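Thiol:disulfide interchange protein (Klebsiella pneumoniae, PDB 6DXN) probably acts as a periplasmic DsbA-type oxidoreductase of the thioredoxin family, introducing disulfide bonds into secreted proteins. Local coordinates at residues Arg102-Lys105 with Asp109-Lys112; Gly88-Leu93 with Val111-Gln116. One frame throughout, in Å; residues are numbered along the deposited sequence. Where two conformers were deposited one is given.

Contact 1: Arg102-Lys105 with Asp109-Lys112; sequences RDIK and DIVK
The flat carboxylate of D109 takes the backbone of the loop that precedes its own helix on two sides, the N-H of K105 at its edge and the carbonyl oxygen of D103 over one face. At the edge the N-H approaches OD2 on the anti lone pair, the one turned away from OD1; K105 N and D109 OD2 are 3.3 Å apart, rather long, but the bond is nearly straight at 171°. Over the face, D103 O lies only 3.0 Å from D109 OD2. Both are acceptors, so this is a close approach and not a bond, which the K105 N-H on the same OD2 probably makes tolerable. K112, one turn further on, brings its ammonium over that same face, where K112 NZ stands 3.8 Å from D109 OD1 in a long, weak ion pair. The carboxylate is directed to the loop because CG stands anti to the carbonyl carbon of D109 (chi1 -73°).

Beside the carboxylate the contact is apolar. D109 CB rests 3.9 Å from I104 CA, the two side chains sliding past each other in opposite directions. I104 CG2 then meets I110 CG1 at 3.5 Å, the two side chains crossing at about a right angle. Both isoleucines are buried and both touch L94 of helix 87-99, while I110 also leans on A73, L74 and A77 of helix 71-83. I104 is tied back to G97 by backbone hydrogen bonding, and T106 OG1 is hydrogen-bonded to D109 N at the start of the helix. The arrangement is that of a loop between two consecutive helices, held by an acidic residue in the first turn of the second, within the helical insertion that DsbA proteins add to the thioredoxin fold.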
loop_
_atom_site.group_PDB
_atom_site.type_symbol
_atom_site.label_atom_id
_atom_site.label_comp_id
_atom_site.label_asym_id
_atom_site.label_seq_id
_atom_site.Cartn_x
_atom_site.Cartn_y
_atom_site.Cartn_z
ATOM N N ARG A 102 -19.696 1.158 4.522
ATOM C CA ARG A 102 -19.460 2.511 5.037
ATOM C C ARG A 102 -20.014 2.621 6.462
ATOM O O ARG A 102 -20.755 3.550 6.789
ATOM C CB ARG A 102 -19.999 3.608 4.112
ATOM C CG ARG A 102 -19.617 5.007 4.580
ATOM C CD ARG A 102 -19.706 6.123 3.553
ATOM N NE ARG A 102 -20.946 6.145 2.796
ATOM C CZ ARG A 102 -21.342 7.151 2.022
ATOM N NH1 ARG A 102 -20.644 8.274 1.973
ATOM N NH2 ARG A 102 -22.436 7.026 1.295
ATOM N N ASP A 103 -19.623 1.666 7.310
ATOM C CA ASP A 103 -20.037 1.647 8.699
ATOM C C ASP A 103 -18.851 2.085 9.569
ATOM O O ASP A 103 -18.968 2.137 10.782
ATOM C CB ASP A 103 -20.631 0.294 9.101
ATOM C CG ASP A 103 -19.676 -0.881 9.014
ATOM O OD1 ASP A 103 -18.523 -0.684 8.568
ATOM O OD2 ASP A 103 -20.092 -1.982 9.404
ATOM N N ILE A 104 -17.701 2.365 8.933
ATOM C CA ILE A 104 -16.564 2.908 9.678
ATOM C C ILE A 104 -16.605 4.428 9.500
ATOM O O ILE A 104 -16.199 4.953 8.466
ATOM C CB ILE A 104 -15.208 2.304 9.257
ATOM C CG1 ILE A 104 -15.165 0.790 9.487
ATOM C CG2 ILE A 104 -14.079 3.007 9.998
ATOM C CD1 ILE A 104 -13.889 0.126 9.015
ATOM N N LYS A 105 -17.105 5.111 10.535
ATOM C CA LYS A 105 -17.274 6.553 10.516
ATOM C C LYS A 105 -16.321 7.225 11.509
ATOM O O LYS A 105 -15.922 8.365 11.290
ATOM C CB LYS A 105 -18.722 6.901 10.880
ATOM C CG LYS A 105 -19.795 6.291 9.990
ATOM C CD LYS A 105 -21.183 6.406 10.609
ATOM C CE LYS A 105 -22.302 5.956 9.695
ATOM N NZ LYS A 105 -22.496 6.894 8.564
ATOM N N ASP A 109 -14.779 2.908 15.560
ATOM C CA ASP A 109 -15.327 1.897 14.651
ATOM C C ASP A 109 -14.213 1.043 14.035
ATOM O O ASP A 109 -14.453 -0.119 13.663
ATOM C CB ASP A 109 -16.177 2.536 13.552
ATOM C CG ASP A 109 -17.520 3.036 14.045
ATOM O OD1 ASP A 109 -17.863 2.727 15.205
ATOM O OD2 ASP A 109 -18.206 3.720 13.264
ATOM N N ILE A 110 -13.020 1.626 13.878
ATOM C CA ILE A 110 -11.889 0.880 13.330
ATOM C C ILE A 110 -11.477 -0.194 14.345
ATOM O O ILE A 110 -11.140 -1.310 13.960
ATOM C CB ILE A 110 -10.720 1.819 12.964
ATOM C CG1 ILE A 110 -11.103 2.772 11.828
ATOM C CG2 ILE A 110 -9.482 1.005 12.625
ATOM C CD1 ILE A 110 -10.069 3.841 11.525
ATOM N N VAL A 111 -11.527 0.159 15.638
ATOM C CA VAL A 111 -11.168 -0.743 16.723
ATOM C C VAL A 111 -12.113 -1.951 16.713
ATOM O O VAL A 111 -11.679 -3.066 16.996
ATOM C CB VAL A 111 -11.177 -0.029 18.090
ATOM C CG1 VAL A 111 -11.137 -1.013 19.249
ATOM C CG2 VAL A 111 -10.051 0.981 18.211
ATOM N N LYS A 112 -13.386 -1.716 16.364
ATOM C CA LYS A 112 -14.379 -2.800 16.329
ATOM C C LYS A 112 -13.954 -3.878 15.323
ATOM O O LYS A 112 -14.224 -5.038 15.545
ATOM C CB LYS A 112 -15.795 -2.283 16.048
ATOM C CG LYS A 112 -16.399 -1.445 17.171
ATOM C CD LYS A 112 -17.903 -1.266 17.081
ATOM C CE LYS A 112 -18.372 -0.703 15.755
ATOM N NZ LYS A 112 -19.838 -0.495 15.743
#

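Contact 2: Gly88-Leu93 with Val111-Gln116; sequences GKVEKL and VKVFNQ
Helices 88-93 and 111-115 run in broadly opposite directions but steeply crossed, their N-to-C directions 132° apart and their axes 10.5 Å distant at closest approach, with L93 and V113 the nearest pair of CA atoms at 7.0 Å. The interface is wholly apolar. V113 points at the partner helix, and its CG1, held anti to the backbone N, touches two residues one turn apart: L93 CB lies 3.6 Å from V113 CG1, and V90 CG2 is 3.7 Å from the same methyl. V113 thus fits between the two, with its side chain at about a right angle to that of V90 and L93 slanting across it. L93 CD1 adds a looser touch at 4.0 Å from V113 CG1.

V90 CG2 serves a second partner as well. It stands 4.2 Å from the centroid of the F114 ring in an off-centre CH-pi contact, 30° from the ring normal, and its closest ring atom is F114 CE1 at 3.8 Å. The ring gets there although the CB of F114 leaves the helix to one side, because its end swings back to the neighbour. V90 keeps CG1 in the crowded position between N and carbonyl carbon (chi1 73°), which leaves CG2 anti to N, where it touches both V113 and F114.

Further neighbours close the seam. A77 and V80 of helix 71-83 touch F114, Y124 meets its ring edge-to-face, and L117 packs on both V90 and L93. On another side of helix 87-99, E91 forms a salt bridge with K61 and touches A40 of helix 34-41. This is crossed packing of two consecutive helices of the DsbA helical insertion, seated against its thioredoxin core.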
loop_
_atom_site.group_PDB
_atom_site.type_symbol
_atom_site.label_atom_id
_atom_site.label_comp_id
_atom_site.label_asym_id
_atom_site.label_seq_id
_atom_site.Cartn_x
_atom_site.Cartn_y
_atom_site.Cartn_z
ATOM N N GLY A 88 -2.890 -9.008 6.994
ATOM C CA GLY A 88 -3.374 -9.821 5.881
ATOM C C GLY A 88 -4.884 -9.998 5.901
ATOM O O GLY A 88 -5.505 -10.116 4.848
ATOM N N LYS A 89 -5.472 -9.997 7.104
ATOM C CA LYS A 89 -6.923 -10.198 7.267
ATOM C C LYS A 89 -7.688 -8.870 7.357
ATOM O O LYS A 89 -8.753 -8.720 6.749
ATOM C CB LYS A 89 -7.222 -10.980 8.552
ATOM C CG LYS A 89 -6.711 -12.412 8.605
ATOM C CD LYS A 89 -7.121 -13.137 9.873
ATOM C CE LYS A 89 -6.669 -14.582 9.913
ATOM N NZ LYS A 89 -7.144 -15.271 11.137
ATOM N N VAL A 90 -7.143 -7.917 8.121
ATOM C CA VAL A 90 -7.832 -6.650 8.403
ATOM C C VAL A 90 -7.918 -5.767 7.150
ATOM O O VAL A 90 -8.805 -4.907 7.074
ATOM C CB VAL A 90 -7.159 -5.883 9.557
ATOM C CG1 VAL A 90 -5.837 -5.277 9.123
ATOM C CG2 VAL A 90 -8.063 -4.800 10.133
ATOM N N GLU A 91 -7.024 -5.981 6.176
ATOM C CA GLU A 91 -7.009 -5.118 5.003
ATOM C C GLU A 91 -8.398 -5.083 4.329
ATOM O O GLU A 91 -8.975 -4.012 4.147
ATOM C CB GLU A 91 -5.911 -5.528 4.008
ATOM C CG GLU A 91 -5.707 -4.482 2.926
ATOM C CD GLU A 91 -4.712 -4.785 1.814
ATOM O OE1 GLU A 91 -4.006 -5.806 1.896
ATOM O OE2 GLU A 91 -4.675 -4.001 0.848
ATOM N N LYS A 92 -8.931 -6.251 3.955
ATOM C CA LYS A 92 -10.223 -6.307 3.219
ATOM C C LYS A 92 -11.383 -5.768 4.065
ATOM O O LYS A 92 -12.336 -5.208 3.511
ATOM C CB LYS A 92 -10.526 -7.737 2.754
ATOM C CG LYS A 92 -9.575 -8.290 1.701
ATOM C CD LYS A 92 -9.888 -9.717 1.270
ATOM C CE LYS A 92 -8.834 -10.331 0.365
ATOM N NZ LYS A 92 -8.626 -9.544 -0.876
ATOM N N LEU A 93 -11.292 -5.930 5.387
ATOM C CA LEU A 93 -12.339 -5.511 6.326
ATOM C C LEU A 93 -12.390 -3.981 6.459
ATOM O O LEU A 93 -13.475 -3.424 6.721
ATOM C CB LEU A 93 -12.089 -6.184 7.677
ATOM C CG LEU A 93 -12.031 -7.711 7.641
ATOM C CD1 LEU A 93 -11.603 -8.266 8.990
ATOM C CD2 LEU A 93 -13.366 -8.306 7.215
ATOM N N VAL A 111 -11.527 0.159 15.638
ATOM C CA VAL A 111 -11.168 -0.743 16.723
ATOM C C VAL A 111 -12.113 -1.951 16.713
ATOM O O VAL A 111 -11.679 -3.066 16.996
ATOM C CB VAL A 111 -11.177 -0.029 18.090
ATOM C CG1 VAL A 111 -11.137 -1.013 19.249
ATOM C CG2 VAL A 111 -10.051 0.981 18.211
ATOM N N LYS A 112 -13.386 -1.716 16.364
ATOM C CA LYS A 112 -14.379 -2.800 16.329
ATOM C C LYS A 112 -13.954 -3.878 15.323
ATOM O O LYS A 112 -14.224 -5.038 15.545
ATOM C CB LYS A 112 -15.795 -2.283 16.048
ATOM C CG LYS A 112 -16.399 -1.445 17.171
ATOM C CD LYS A 112 -17.903 -1.266 17.081
ATOM C CE LYS A 112 -18.372 -0.703 15.755
ATOM N NZ LYS A 112 -19.838 -0.495 15.743
ATOM N N VAL A 113 -13.274 -3.496 14.238
ATOM C CA VAL A 113 -12.814 -4.492 13.245
ATOM C C VAL A 113 -11.827 -5.456 13.927
ATOM O O VAL A 113 -11.918 -6.686 13.772
ATOM C CB VAL A 113 -12.182 -3.820 12.007
ATOM C CG1 VAL A 113 -11.635 -4.848 11.025
ATOM C CG2 VAL A 113 -13.156 -2.887 11.299
ATOM N N PHE A 114 -10.899 -4.884 14.701
ATOM C CA PHE A 114 -9.843 -5.632 15.402
ATOM C C PHE A 114 -10.441 -6.557 16.474
ATOM O O PHE A 114 -9.914 -7.649 16.723
ATOM C CB PHE A 114 -8.823 -4.648 15.980
ATOM C CG PHE A 114 -7.946 -3.976 14.952
ATOM C CD1 PHE A 114 -8.479 -3.098 14.019
ATOM C CD2 PHE A 114 -6.577 -4.205 14.933
ATOM C CE1 PHE A 114 -7.667 -2.478 13.083
ATOM C CE2 PHE A 114 -5.768 -3.584 13.995
ATOM C CZ PHE A 114 -6.315 -2.724 13.070
ATOM N N ASN A 115 -11.539 -6.116 17.093
ATOM C CA ASN A 115 -12.237 -6.886 18.131
ATOM C C ASN A 115 -12.756 -8.207 17.551
ATOM O O ASN A 115 -12.696 -9.242 18.214
ATOM C CB ASN A 115 -13.430 -6.121 18.714
ATOM C CG ASN A 115 -13.069 -4.895 19.527
ATOM O OD1 ASN A 115 -13.878 -3.981 19.643
ATOM N ND2 ASN A 115 -11.881 -4.874 20.116
ATOM N N GLN A 116 -13.261 -8.141 16.313
ATOM C CA GLN A 116 -13.825 -9.291 15.594
ATOM C C GLN A 116 -12.729 -10.308 15.248
ATOM O O GLN A 116 -13.039 -11.459 14.928
ATOM C CB GLN A 116 -14.512 -8.795 14.321
ATOM C CG GLN A 116 -15.557 -7.723 14.587
ATOM C CD GLN A 116 -15.911 -6.946 13.343
ATOM O OE1 GLN A 116 -15.697 -7.400 12.220
ATOM N NE2 GLN A 116 -16.448 -5.753 13.537
#

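Both contacts end on helix 107-115 and share V111 and K112, their centres about 10 Å apart on the same side of the chain's centre. Along the chain the order is helix 87-99, the loop with residues 102-105, then helix 107-115: contact 1 joins that loop to the start of the helix, contact 2 brings its later turns back against helix 87-99. I104 links them, its CD1 lying 3.9 Å from V113 CG2. Together they fix one hairpin of helices between strands 60-63 and 154-157, contact 1 about 20 Å and contact 2 about 16 Å from the chain's centre, placing both in the helical part that DsbA proteins insert into the thioredoxin fold.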